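PDB 5W4A: P-granule scaffold from Caenorhabditis japonica, which serves as a scaffold of germline P granules, probably binds RNA, and probably contributes to granule assembly linked with mRNA repression. Local coordinates for residues R6-F11 with K134-K139; L12-Y17 with D195-R200; N21-A26 with L168-Y173; T76-L81 with L104-S109; I145-S150 with T158-L163. All coordinates share one frame; numbering follows the deposited sequence. Where two conformers were deposited one is given.

Contact 1. Residues R6-F11 with K134-K139; sequences REIVEF and KTEAAK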
# COMPACT_ATOMS: atom_id res chain seq x y z
N ARG C 6 12.45 -2.41 13.42
CA ARG C 6 11.51 -3.38 12.88
C ARG C 6 12.13 -4.01 11.64
O ARG C 6 12.44 -3.30 10.68
CB ARG C 6 10.19 -2.71 12.51
CG ARG C 6 9.38 -2.21 13.72
CD ARG C 6 8.01 -1.69 13.30
NE ARG C 6 7.19 -1.50 14.50
CZ ARG C 6 7.21 -0.42 15.28
NH1 ARG C 6 7.95 0.64 14.98
NH2 ARG C 6 6.46 -0.38 16.37
N GLU C 7 12.34 -5.33 11.66
CA GLU C 7 12.99 -6.03 10.57
C GLU C 7 12.21 -7.26 10.16
O GLU C 7 11.87 -8.10 11.01
CB GLU C 7 14.42 -6.42 10.99
CG GLU C 7 15.27 -5.17 11.31
CD GLU C 7 16.65 -5.48 11.89
OE1 GLU C 7 16.75 -6.30 12.83
OE2 GLU C 7 17.63 -4.89 11.39
N ILE C 8 11.99 -7.40 8.85
CA ILE C 8 11.43 -8.62 8.28
C ILE C 8 12.52 -9.68 8.29
O ILE C 8 13.70 -9.38 8.01
CB ILE C 8 10.91 -8.36 6.85
CG1 ILE C 8 9.73 -7.38 6.93
CG2 ILE C 8 10.51 -9.67 6.16
CD1 ILE C 8 9.26 -6.85 5.60
N VAL C 9 12.14 -10.91 8.60
CA VAL C 9 13.05 -12.05 8.56
C VAL C 9 12.38 -13.17 7.75
O VAL C 9 11.18 -13.14 7.47
CB VAL C 9 13.43 -12.53 9.96
CG1 VAL C 9 14.10 -11.41 10.75
CG2 VAL C 9 12.22 -13.04 10.72
N GLU C 10 13.19 -14.16 7.36
CA GLU C 10 12.70 -15.24 6.53
C GLU C 10 13.28 -16.55 7.04
O GLU C 10 14.42 -16.59 7.50
CB GLU C 10 13.09 -15.00 5.07
CG GLU C 10 12.55 -16.01 4.09
CD GLU C 10 12.69 -15.52 2.64
OE1 GLU C 10 12.36 -14.34 2.40
OE2 GLU C 10 13.08 -16.35 1.79
N PHE C 11 12.46 -17.61 6.95
CA PHE C 11 12.88 -18.98 7.24
C PHE C 11 12.36 -19.86 6.11
O PHE C 11 11.15 -20.08 6.01
CB PHE C 11 12.34 -19.47 8.58
CG PHE C 11 12.77 -18.65 9.75
CD1 PHE C 11 11.98 -17.61 10.20
CD2 PHE C 11 13.96 -18.91 10.40
CE1 PHE C 11 12.38 -16.83 11.29
CE2 PHE C 11 14.34 -18.13 11.52
CZ PHE C 11 13.53 -17.09 11.94
N LYS C 134 10.36 5.45 2.55
CA LYS C 134 10.76 4.41 1.61
C LYS C 134 11.33 3.14 2.26
O LYS C 134 11.88 2.30 1.53
CB LYS C 134 11.78 4.98 0.62
CG LYS C 134 11.30 6.21 -0.10
CD LYS C 134 10.21 5.83 -1.04
CE LYS C 134 9.85 6.94 -2.08
NZ LYS C 134 8.62 6.54 -2.80
N THR C 135 11.15 2.94 3.55
CA THR C 135 11.71 1.79 4.24
C THR C 135 10.63 0.79 4.64
O THR C 135 9.49 1.17 4.92
CB THR C 135 12.46 2.23 5.49
OG1 THR C 135 11.53 2.80 6.43
CG2 THR C 135 13.53 3.24 5.16
N GLU C 136 11.03 -0.47 4.74
CA GLU C 136 10.12 -1.50 5.25
C GLU C 136 9.72 -1.20 6.68
O GLU C 136 8.56 -1.40 7.06
CB GLU C 136 10.77 -2.89 5.15
CG GLU C 136 10.84 -3.36 3.71
CD GLU C 136 11.43 -4.74 3.52
OE1 GLU C 136 12.23 -5.21 4.36
OE2 GLU C 136 11.09 -5.35 2.47
N ALA C 137 10.68 -0.75 7.51
CA ALA C 137 10.40 -0.50 8.92
C ALA C 137 9.30 0.54 9.08
O ALA C 137 8.40 0.37 9.92
CB ALA C 137 11.66 -0.04 9.66
N ALA C 138 9.31 1.59 8.27
CA ALA C 138 8.28 2.63 8.40
C ALA C 138 6.94 2.14 7.90
O ALA C 138 5.90 2.47 8.47
CB ALA C 138 8.68 3.88 7.62
N LYS C 139 6.95 1.36 6.81
CA LYS C 139 5.72 0.84 6.26
C LYS C 139 5.07 -0.17 7.20
O LYS C 139 3.84 -0.20 7.32
CB LYS C 139 5.99 0.25 4.88
CG LYS C 139 6.37 1.30 3.84
CD LYS C 139 6.93 0.66 2.58
CE LYS C 139 7.51 1.72 1.63
NZ LYS C 139 6.55 2.79 1.29
O HOH W 1 9.43 1.31 12.50
O HOH W 2 13.04 -5.41 6.94
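R6 and A137 bring their CA atoms to 5.0 Å of each other where the extended N-terminal arm passes the first turn of helix 136-148, just before that arm enters the two-stranded antiparallel hairpin of strands 9-11 and 14-16. T135 is the N-cap of the helix, its OG1 accepting from A138 N at 3.1 Å. This is a surface contact, made of methyl groups set against oxygens, plus two bridging waters, without a direct hydrogen bond across it. The A137 CB methyl lies 3.5 Å from R6 O. From there the R6 chain runs extended past the helix, and its guanidinium turns to salt bridges with D79 and D107; a water in the guanidinium plane joins NH1 to A137 O. Two residues on, I8 and E136 cross at about a right angle. With CG1 anti to its own carbonyl carbon (chi1 -65°) and the tail extended, I8 sets CD1 against the carboxylate, 3.6 Å from E136 OE1. That carboxylate also has a charged partner, since OE2 forms a salt bridge with R15. A second water links the two residues, accepting from I8 N at 3.0 Å and donating to E136 OE1 at 2.7 Å.

Contact 2. Residues L12-Y17 with D195-R200; sequences LGIRTY and DNFLNR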
# COMPACT_ATOMS: atom_id res chain seq x y z
N LEU C 12 13.25 -20.36 5.27
CA LEU C 12 12.89 -21.37 4.23
C LEU C 12 11.51 -21.13 3.58
O LEU C 12 10.58 -21.95 3.66
CB LEU C 12 12.90 -22.76 4.82
CG LEU C 12 12.81 -23.80 3.70
CD1 LEU C 12 14.07 -23.79 2.85
CD2 LEU C 12 12.57 -25.16 4.30
N GLY C 13 11.40 -20.01 2.91
CA GLY C 13 10.20 -19.67 2.17
C GLY C 13 9.13 -18.93 2.94
O GLY C 13 8.10 -18.57 2.35
N ILE C 14 9.31 -18.72 4.24
CA ILE C 14 8.30 -18.06 5.06
C ILE C 14 8.90 -16.71 5.46
O ILE C 14 9.77 -16.63 6.32
CB ILE C 14 7.88 -18.88 6.29
CG1 ILE C 14 7.43 -20.31 5.89
CG2 ILE C 14 6.74 -18.11 6.98
CD1 ILE C 14 6.86 -21.15 7.06
N ARG C 15 8.41 -15.64 4.83
CA ARG C 15 8.80 -14.27 5.12
C ARG C 15 7.81 -13.65 6.11
O ARG C 15 6.58 -13.73 5.90
CB ARG C 15 8.82 -13.49 3.80
CG ARG C 15 9.07 -12.04 3.90
CD ARG C 15 9.20 -11.49 2.43
NE ARG C 15 9.10 -10.06 2.38
CZ ARG C 15 10.09 -9.19 2.45
NH1 ARG C 15 11.36 -9.59 2.60
NH2 ARG C 15 9.81 -7.92 2.37
N THR C 16 8.33 -13.09 7.20
CA THR C 16 7.49 -12.67 8.32
C THR C 16 8.10 -11.50 9.08
O THR C 16 9.31 -11.38 9.20
CB THR C 16 7.23 -13.87 9.26
OG1 THR C 16 6.35 -13.46 10.33
CG2 THR C 16 8.47 -14.43 9.87
N TYR C 17 7.23 -10.59 9.54
CA TYR C 17 7.60 -9.61 10.56
C TYR C 17 7.03 -10.01 11.92
O TYR C 17 7.77 -10.08 12.92
CB TYR C 17 7.12 -8.18 10.20
CG TYR C 17 7.37 -7.28 11.35
CD1 TYR C 17 8.67 -6.92 11.71
CD2 TYR C 17 6.33 -6.88 12.18
CE1 TYR C 17 8.94 -6.21 12.85
CE2 TYR C 17 6.58 -6.15 13.32
CZ TYR C 17 7.89 -5.82 13.65
OH TYR C 17 8.17 -5.10 14.77
N ASP C 195 -3.26 -18.13 -1.34
CA ASP C 195 -2.56 -18.62 -2.52
C ASP C 195 -1.20 -17.95 -2.70
O ASP C 195 -0.25 -18.61 -3.12
CB ASP C 195 -3.43 -18.45 -3.76
CG ASP C 195 -4.54 -19.49 -3.82
OD1 ASP C 195 -4.49 -20.50 -3.07
OD2 ASP C 195 -5.50 -19.31 -4.61
N ASN C 196 -1.07 -16.64 -2.38
CA ASN C 196 0.23 -15.98 -2.40
C ASN C 196 1.22 -16.67 -1.45
O ASN C 196 2.38 -16.91 -1.81
CB ASN C 196 0.12 -14.51 -2.00
CG ASN C 196 -0.55 -13.67 -3.06
OD1 ASN C 196 -0.81 -14.11 -4.20
ND2 ASN C 196 -0.85 -12.43 -2.67
N PHE C 197 0.76 -16.99 -0.25
CA PHE C 197 1.62 -17.70 0.70
C PHE C 197 1.94 -19.11 0.21
O PHE C 197 3.12 -19.51 0.21
CB PHE C 197 0.94 -17.75 2.07
CG PHE C 197 1.72 -18.54 3.09
CD1 PHE C 197 3.08 -18.35 3.23
CD2 PHE C 197 1.08 -19.42 3.92
CE1 PHE C 197 3.83 -19.09 4.16
CE2 PHE C 197 1.83 -20.14 4.88
CZ PHE C 197 3.19 -19.95 4.99
N LEU C 198 0.92 -19.85 -0.24
CA LEU C 198 1.16 -21.20 -0.79
C LEU C 198 2.15 -21.18 -1.96
O LEU C 198 2.95 -22.12 -2.13
CB LEU C 198 -0.17 -21.84 -1.21
CG LEU C 198 -1.15 -22.25 -0.10
CD1 LEU C 198 -2.54 -22.57 -0.58
CD2 LEU C 198 -0.57 -23.49 0.63
N ASN C 199 2.15 -20.12 -2.77
CA ASN C 199 3.09 -20.06 -3.89
C ASN C 199 4.53 -20.07 -3.40
O ASN C 199 5.41 -20.65 -4.06
CB ASN C 199 2.80 -18.81 -4.74
CG ASN C 199 3.82 -18.62 -5.85
OD1 ASN C 199 3.86 -19.39 -6.81
ND2 ASN C 199 4.64 -17.59 -5.72
N ARG C 200 4.81 -19.45 -2.26
CA ARG C 200 6.14 -19.54 -1.69
C ARG C 200 6.35 -20.91 -1.05
O ARG C 200 7.42 -21.51 -1.22
CB ARG C 200 6.37 -18.44 -0.65
CG ARG C 200 6.35 -17.01 -1.19
CD ARG C 200 7.61 -16.65 -2.05
NE ARG C 200 8.90 -17.05 -1.47
CZ ARG C 200 9.64 -16.32 -0.64
NH1 ARG C 200 9.26 -15.10 -0.22
NH2 ARG C 200 10.80 -16.80 -0.21
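G13, in the turn of the hairpin that joins strands 9-11 and 14-16, lies against R200 near the end of helix 187-201, their CA atoms 5.6 Å apart. The closest approach of the contact is here. G13 has a positive phi (88°), and a CB at this position would press on the carbonyl of L12 and come near R200 O; the bare backbone lets G13 O approach R200 CB to 3.5 Å. The buried flank adds apolar packing at ordinary van der Waals distance: I14 offers both CG1 and CG2 to F197 CE1 at 4.2 Å, CG1 lying at the ring edge. F197 in turn meets the F170 ring with planes at about 45°. The outer flank is looser and partly exposed. There R200 bends at chi2 and chi3, folding its guanidinium back against the G13 carbonyl, while NH2 makes a salt bridge with E10. A leucine in place of R200 would probably leave E10 without its charged mate and the turn carbonyl without the flat group lying against it. R15 NE and R200 NH1 stay 5.7 Å apart, like charges held separately, with R15 NH2 bound to L166 O and E136. G13 O sits 4.0 Å above the guanidinium plane, over its centre.

Contact 3. Residues N21-A26 with L168-Y173; sequences NLALYA and LDFDAY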
# COMPACT_ATOMS: atom_id res chain seq x y z
N ASN C 21 8.95 -16.72 15.29
CA ASN C 21 9.11 -18.02 15.94
C ASN C 21 8.08 -19.02 15.43
O ASN C 21 8.36 -20.23 15.42
CB ASN C 21 9.03 -17.85 17.47
CG ASN C 21 9.52 -19.07 18.21
OD1 ASN C 21 10.54 -19.69 17.83
ND2 ASN C 21 8.85 -19.41 19.31
N LEU C 22 6.91 -18.56 14.98
CA LEU C 22 5.94 -19.47 14.37
C LEU C 22 6.47 -20.01 13.06
O LEU C 22 6.33 -21.21 12.76
CB LEU C 22 4.60 -18.76 14.16
CG LEU C 22 3.49 -19.54 13.46
CD1 LEU C 22 3.05 -20.71 14.32
CD2 LEU C 22 2.29 -18.65 13.18
N ALA C 23 7.05 -19.14 12.24
CA ALA C 23 7.65 -19.57 10.98
C ALA C 23 8.75 -20.60 11.23
O ALA C 23 8.80 -21.64 10.57
CB ALA C 23 8.19 -18.36 10.24
N LEU C 24 9.65 -20.31 12.16
CA LEU C 24 10.73 -21.22 12.45
C LEU C 24 10.19 -22.55 12.96
O LEU C 24 10.67 -23.62 12.56
CB LEU C 24 11.66 -20.60 13.50
CG LEU C 24 12.81 -21.52 13.96
CD1 LEU C 24 13.70 -21.95 12.78
CD2 LEU C 24 13.64 -20.81 15.00
N TYR C 25 9.20 -22.50 13.86
CA TYR C 25 8.58 -23.73 14.35
C TYR C 25 8.09 -24.59 13.19
O TYR C 25 8.34 -25.80 13.15
CB TYR C 25 7.43 -23.41 15.33
CG TYR C 25 6.84 -24.69 15.88
CD1 TYR C 25 7.34 -25.23 17.04
CD2 TYR C 25 5.86 -25.39 15.19
CE1 TYR C 25 6.83 -26.44 17.53
CE2 TYR C 25 5.37 -26.58 15.66
CZ TYR C 25 5.87 -27.10 16.83
OH TYR C 25 5.37 -28.30 17.28
N ALA C 26 7.38 -23.98 12.24
CA ALA C 26 6.77 -24.75 11.17
C ALA C 26 7.81 -25.36 10.26
O ALA C 26 7.65 -26.50 9.79
CB ALA C 26 5.83 -23.84 10.36
N LEU C 168 4.41 -9.85 2.93
CA LEU C 168 4.11 -10.42 4.25
C LEU C 168 2.75 -11.11 4.24
O LEU C 168 2.02 -11.12 5.25
CB LEU C 168 4.20 -9.32 5.32
CG LEU C 168 5.61 -8.78 5.56
CD1 LEU C 168 5.58 -7.61 6.51
CD2 LEU C 168 6.55 -9.89 6.06
N ASP C 169 2.44 -11.78 3.13
CA ASP C 169 1.22 -12.59 3.02
C ASP C 169 1.08 -13.60 4.15
O ASP C 169 -0.04 -13.83 4.62
CB ASP C 169 1.20 -13.29 1.65
CG ASP C 169 1.47 -12.32 0.52
OD1 ASP C 169 2.66 -11.91 0.36
OD2 ASP C 169 0.48 -11.93 -0.14
N PHE C 170 2.19 -14.21 4.61
CA PHE C 170 2.09 -15.12 5.74
C PHE C 170 1.47 -14.44 6.96
O PHE C 170 0.60 -15.01 7.63
CB PHE C 170 3.49 -15.66 6.09
CG PHE C 170 3.54 -16.49 7.32
CD1 PHE C 170 2.87 -17.72 7.37
CD2 PHE C 170 4.25 -16.08 8.44
CE1 PHE C 170 2.96 -18.53 8.48
CE2 PHE C 170 4.34 -16.91 9.57
CZ PHE C 170 3.68 -18.11 9.58
N ASP C 171 1.93 -13.24 7.28
CA ASP C 171 1.43 -12.56 8.47
C ASP C 171 -0.05 -12.22 8.30
O ASP C 171 -0.84 -12.37 9.25
CB ASP C 171 2.24 -11.30 8.75
CG ASP C 171 3.64 -11.56 9.22
OD1 ASP C 171 3.97 -12.75 9.47
OD2 ASP C 171 4.42 -10.57 9.34
N ALA C 172 -0.43 -11.73 7.11
CA ALA C 172 -1.83 -11.43 6.86
C ALA C 172 -2.68 -12.67 7.02
O ALA C 172 -3.77 -12.62 7.62
CB ALA C 172 -2.01 -10.82 5.47
N TYR C 173 -2.18 -13.81 6.55
CA TYR C 173 -2.89 -15.09 6.66
C TYR C 173 -3.03 -15.52 8.12
O TYR C 173 -4.12 -15.94 8.54
CB TYR C 173 -2.18 -16.16 5.84
CG TYR C 173 -2.96 -17.45 5.79
CD1 TYR C 173 -4.14 -17.51 5.06
CD2 TYR C 173 -2.57 -18.56 6.50
CE1 TYR C 173 -4.90 -18.65 5.01
CE2 TYR C 173 -3.34 -19.76 6.43
CZ TYR C 173 -4.49 -19.76 5.69
OH TYR C 173 -5.32 -20.87 5.61
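A helix-helix contact in the buried core of this mainly helical domain brings F170, in the first turn of helix 169-179, up to L22 and A23 of helix 20-28. The backbones stay well apart, A23 CA and F170 CA being 8.8 Å from each other, so the phenylalanine ring does the bridging. F170 CG is anti to the backbone N (chi1 174°), which extends the ring across to L22 and A23. Its far end is what touches: L22 CD2 is 3.9 Å from F170 CZ, the two side chains crossing at a slant, and L22 CG follows at 4.1 Å from the same atom. Both L22 and A23 come to the ring obliquely. The interaction is purely apolar, with no hydrogen bond across it. Other parts of the core enclose the same ring: I14 and T16 of strand 14-16 pack on it. L22 also packs on F43 and A44 of helix 42-47, placing it between two neighbours. Next to F170, D171 accepts from T16 OG1 and from the backbone N of Y17 and F18, tying helix 169-179 to the chain just ahead of helix 20-28. On the A23 side, the CB methyl stands 4.2 Å from F170 CE2.

Contact 4. Residues T76-L81 with L104-S109; sequences TSMDTL and LTHDLS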
# COMPACT_ATOMS: atom_id res chain seq x y z
N THR C 76 9.16 -6.80 18.96
CA THR C 76 8.46 -7.27 17.78
C THR C 76 7.18 -8.00 18.17
O THR C 76 6.10 -7.73 17.63
CB THR C 76 9.42 -8.16 16.99
OG1 THR C 76 10.49 -7.35 16.49
CG2 THR C 76 8.72 -8.86 15.82
N SER C 77 7.28 -8.88 19.16
CA SER C 77 6.10 -9.62 19.59
C SER C 77 5.09 -8.72 20.29
O SER C 77 3.89 -8.99 20.23
CB SER C 77 6.52 -10.78 20.48
OG SER C 77 7.05 -11.81 19.67
N MSE C 78 5.53 -7.62 20.89
CA MSE C 78 4.59 -6.63 21.42
C MSE C 78 3.79 -5.93 20.32
O MSE C 78 2.61 -5.60 20.51
CB MSE C 78 5.33 -5.61 22.26
CG MSE C 78 5.75 -6.23 23.59
SE MSE C 78 6.90 -5.07 24.63
CE MSE C 78 5.58 -3.74 25.11
N ASP C 79 4.42 -5.66 19.16
CA ASP C 79 3.67 -5.24 17.99
C ASP C 79 2.56 -6.24 17.68
O ASP C 79 1.42 -5.86 17.42
CB ASP C 79 4.55 -5.10 16.74
CG ASP C 79 5.36 -3.83 16.67
OD1 ASP C 79 5.22 -2.89 17.48
OD2 ASP C 79 6.17 -3.73 15.71
N THR C 80 2.90 -7.52 17.68
CA THR C 80 1.90 -8.56 17.40
C THR C 80 0.77 -8.52 18.42
O THR C 80 -0.40 -8.61 18.06
CB THR C 80 2.57 -9.93 17.35
OG1 THR C 80 3.71 -9.79 16.48
CG2 THR C 80 1.61 -11.00 16.81
N LEU C 81 1.10 -8.34 19.70
CA LEU C 81 0.06 -8.24 20.73
C LEU C 81 -0.90 -7.08 20.44
O LEU C 81 -2.13 -7.22 20.54
CB LEU C 81 0.69 -8.07 22.10
CG LEU C 81 1.51 -9.22 22.69
CD1 LEU C 81 2.04 -8.77 24.05
CD2 LEU C 81 0.72 -10.50 22.83
N LEU C 104 14.12 0.50 28.39
CA LEU C 104 13.50 0.20 27.11
C LEU C 104 11.99 0.36 27.22
O LEU C 104 11.40 0.20 28.29
CB LEU C 104 13.83 -1.24 26.65
CG LEU C 104 15.30 -1.53 26.41
CD1 LEU C 104 15.48 -3.02 26.16
CD2 LEU C 104 15.81 -0.74 25.23
N THR C 105 11.37 0.68 26.09
CA THR C 105 9.91 0.76 26.04
C THR C 105 9.44 0.58 24.61
O THR C 105 10.19 0.75 23.64
CB THR C 105 9.41 2.10 26.62
OG1 THR C 105 8.03 1.97 27.00
CG2 THR C 105 9.58 3.23 25.62
N HIS C 106 8.17 0.24 24.48
CA HIS C 106 7.56 0.16 23.17
C HIS C 106 7.29 1.57 22.64
O HIS C 106 6.85 2.46 23.39
CB HIS C 106 6.27 -0.65 23.25
CG HIS C 106 5.76 -1.04 21.91
ND1 HIS C 106 4.97 -0.21 21.14
CD2 HIS C 106 5.94 -2.17 21.18
CE1 HIS C 106 4.70 -0.81 19.99
NE2 HIS C 106 5.27 -2.00 20.00
N ASP C 107 7.57 1.78 21.35
CA ASP C 107 7.48 3.12 20.77
C ASP C 107 6.04 3.64 20.65
O ASP C 107 5.86 4.84 20.45
CB ASP C 107 8.17 3.20 19.38
CG ASP C 107 7.67 2.16 18.38
OD1 ASP C 107 7.33 1.04 18.78
OD2 ASP C 107 7.65 2.49 17.20
N LEU C 108 5.04 2.77 20.77
CA LEU C 108 3.65 3.20 20.74
C LEU C 108 3.03 3.22 22.13
O LEU C 108 1.81 3.13 22.26
CB LEU C 108 2.83 2.31 19.80
CG LEU C 108 3.28 2.25 18.34
CD1 LEU C 108 2.35 1.38 17.46
CD2 LEU C 108 3.47 3.63 17.76
N SER C 109 3.86 3.35 23.16
CA SER C 109 3.41 3.39 24.54
C SER C 109 2.39 4.48 24.83
O SER C 109 1.77 4.44 25.89
CB SER C 109 4.62 3.58 25.47
OG SER C 109 5.34 2.36 25.63
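H106 and D79 carry the one direct hydrogen bond between the two segments. H106 NE2 donates to D79 OD1 at 2.7 Å with an N-H...O angle of 144°, somewhat bent. The oxygen lies near the imidazole plane but is met on its anti side, and carboxylate and ring planes stand 79° apart. The other oxygen of D79, OD2, is taken by Y17 OH and by R6 NE, so the carboxylate joins three parts of the chain. At the other ring nitrogen, H106 ND1 accepts from L108 N at 3.0 Å; with NE2 donating, both ring nitrogens are engaged and the ring's rotation is fixed. H106 opens a type I beta turn that runs to S109, in the loop between helices 89-100 and 116-131, which packs against helix 71-84. H106 O closes the turn by accepting from S109 N at 3.1 Å and also from S109 OG at 2.7 Å. A leucine in place of H106 would probably leave D79 OD1 and L108 N each without this partner and remove the direct hydrogen bond between turn and helix. Apolar packing comes from M78, present as selenomethionine, which slides past H106 in the opposite direction. Its CB lies 3.7 Å from H106 CD2, and the bend at chi3 swings CE to 3.7 Å from H106 CB. F92 of helix 89-100 meets the imidazole edge-to-face. As for charge, D107 OD1 stands 3.4 Å above one face of the H106 ring, offset toward its rim.

Contact 5. Residues I145-S150 with T158-L163; sequences IKTINS and TELSEL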
# COMPACT_ATOMS: atom_id res chain seq x y z
N ILE C 145 -0.27 0.74 12.91
CA ILE C 145 -1.12 1.84 13.39
C ILE C 145 -2.51 1.75 12.76
O ILE C 145 -3.54 1.89 13.45
CB ILE C 145 -0.44 3.20 13.12
CG1 ILE C 145 0.70 3.42 14.10
CG2 ILE C 145 -1.44 4.35 13.29
CD1 ILE C 145 1.62 4.54 13.74
N LYS C 146 -2.58 1.52 11.45
CA LYS C 146 -3.87 1.48 10.78
C LYS C 146 -4.70 0.31 11.28
O LYS C 146 -5.92 0.42 11.40
CB LYS C 146 -3.66 1.43 9.27
CG LYS C 146 -3.09 2.73 8.73
CD LYS C 146 -2.67 2.65 7.29
CE LYS C 146 -1.99 3.97 6.77
NZ LYS C 146 -2.93 5.14 6.91
N THR C 147 -4.04 -0.81 11.59
CA THR C 147 -4.72 -1.98 12.15
C THR C 147 -5.27 -1.69 13.55
O THR C 147 -6.44 -1.97 13.84
CB THR C 147 -3.73 -3.14 12.16
OG1 THR C 147 -3.40 -3.49 10.82
CG2 THR C 147 -4.35 -4.37 12.84
N ILE C 148 -4.44 -1.09 14.42
CA ILE C 148 -4.83 -0.72 15.78
C ILE C 148 -6.03 0.23 15.77
O ILE C 148 -6.94 0.12 16.60
CB ILE C 148 -3.62 -0.08 16.51
CG1 ILE C 148 -2.54 -1.14 16.77
CG2 ILE C 148 -4.07 0.60 17.81
CD1 ILE C 148 -1.18 -0.50 17.07
N ASN C 149 -6.05 1.16 14.82
CA ASN C 149 -7.09 2.18 14.75
C ASN C 149 -8.36 1.69 14.07
O ASN C 149 -9.35 2.43 14.04
CB ASN C 149 -6.55 3.41 14.04
CG ASN C 149 -5.73 4.30 14.95
OD1 ASN C 149 -5.77 4.17 16.18
ND2 ASN C 149 -4.98 5.22 14.36
N SER C 150 -8.35 0.48 13.52
CA SER C 150 -9.53 -0.09 12.88
C SER C 150 -10.56 -0.45 13.93
O SER C 150 -10.23 -0.95 15.01
CB SER C 150 -9.16 -1.33 12.07
OG SER C 150 -8.35 -0.98 10.98
N THR C 158 -8.97 -5.14 5.90
CA THR C 158 -8.52 -4.29 4.81
C THR C 158 -7.13 -3.72 5.10
O THR C 158 -6.26 -3.69 4.22
CB THR C 158 -9.54 -3.16 4.58
OG1 THR C 158 -10.80 -3.74 4.21
CG2 THR C 158 -9.10 -2.22 3.50
N GLU C 159 -6.92 -3.25 6.32
CA GLU C 159 -5.63 -2.64 6.66
C GLU C 159 -4.52 -3.71 6.78
O GLU C 159 -3.41 -3.52 6.28
CB GLU C 159 -5.73 -1.81 7.94
CG GLU C 159 -6.69 -0.62 7.80
CD GLU C 159 -6.28 0.43 6.74
OE1 GLU C 159 -5.16 0.40 6.20
OE2 GLU C 159 -7.12 1.31 6.45
N LEU C 160 -4.82 -4.84 7.42
CA LEU C 160 -3.83 -5.93 7.49
C LEU C 160 -3.47 -6.46 6.11
O LEU C 160 -2.35 -6.96 5.89
CB LEU C 160 -4.38 -7.06 8.35
CG LEU C 160 -4.39 -6.82 9.85
CD1 LEU C 160 -5.28 -7.81 10.58
CD2 LEU C 160 -2.96 -6.86 10.39
N SER C 161 -4.40 -6.41 5.16
CA SER C 161 -4.13 -6.86 3.80
C SER C 161 -2.97 -6.09 3.18
O SER C 161 -2.29 -6.62 2.30
CB SER C 161 -5.37 -6.70 2.92
OG SER C 161 -6.37 -7.68 3.23
N GLU C 162 -2.70 -4.87 3.66
CA GLU C 162 -1.57 -4.10 3.14
C GLU C 162 -0.25 -4.80 3.41
O GLU C 162 0.75 -4.51 2.72
CB GLU C 162 -1.56 -2.68 3.75
CG GLU C 162 -2.72 -1.80 3.31
CD GLU C 162 -2.67 -1.46 1.84
OE1 GLU C 162 -1.57 -1.15 1.32
OE2 GLU C 162 -3.73 -1.58 1.19
N LEU C 163 -0.21 -5.75 4.36
CA LEU C 163 1.02 -6.53 4.57
C LEU C 163 1.44 -7.26 3.30
O LEU C 163 2.64 -7.49 3.08
CB LEU C 163 0.82 -7.53 5.72
CG LEU C 163 0.70 -6.87 7.07
CD1 LEU C 163 0.16 -7.88 8.10
CD2 LEU C 163 2.06 -6.28 7.55
O HOH W 3 -5.69 4.10 6.43
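E159 begins the contact between two consecutive helices, 136-148 and 153-160, which pack against each other on either side of a short connection; its CA comes within 5.6 Å of T147 CA. E159 contributes the largest share, using CB, CG and OE1. Its CG lies 3.6 Å from S150 OG, and the bend at chi2 (-62°) lays the carboxylate beside the aliphatic part of K146, with OE1 3.5 Å from K146 CD. The lysine chain runs on past the carboxylate, so its charged end makes no direct salt bridge: K146 NZ and E159 OE1 are 5.3 Å apart. A water joins the two groups instead, accepting from NZ and donating to OE2. S150 is held in place from its own side, its OG donating to K146 O at 2.8 Å. L160, the next residue, faces the buried side, where it also packs on F175 of helix 169-179 and on L181. Its side chain crosses that of T147 at about a right angle, and the isopropyl end meets both branches of the threonine. The T147 hydroxyl has its polar partner one turn back, at I143 O. Beyond L160 the chain turns to other neighbours: E162 forms a salt bridge with K131 of the second subunit. Across the helix pair, L160 CD2 rests 3.4 Å from T147 OG1 and 3.8 Å from T147 CG2.

Overall arrangement
R6 links contact 1 to contact 4: its NE lies 2.7 Å from D79 OD2 and its NH1 2.9 Å from D107 OD2. Bound imidazole, probably from the crystallisation liquor, lies about 3 Å from the R6 side chain and from that of D79. Contacts 1 and 2 share the hairpin and are further tied by E136 OE2 to R15 NH2 at 2.9 Å. Contacts 2 and 3 have centres about 8 Å apart and form one core, where F170 CD2 comes within 3.5 Å of I14 CG2. Contact 5 reaches contact 3 through L168 N to L163 O at 3.0 Å, and contact 4 through L108 against I145 and I148.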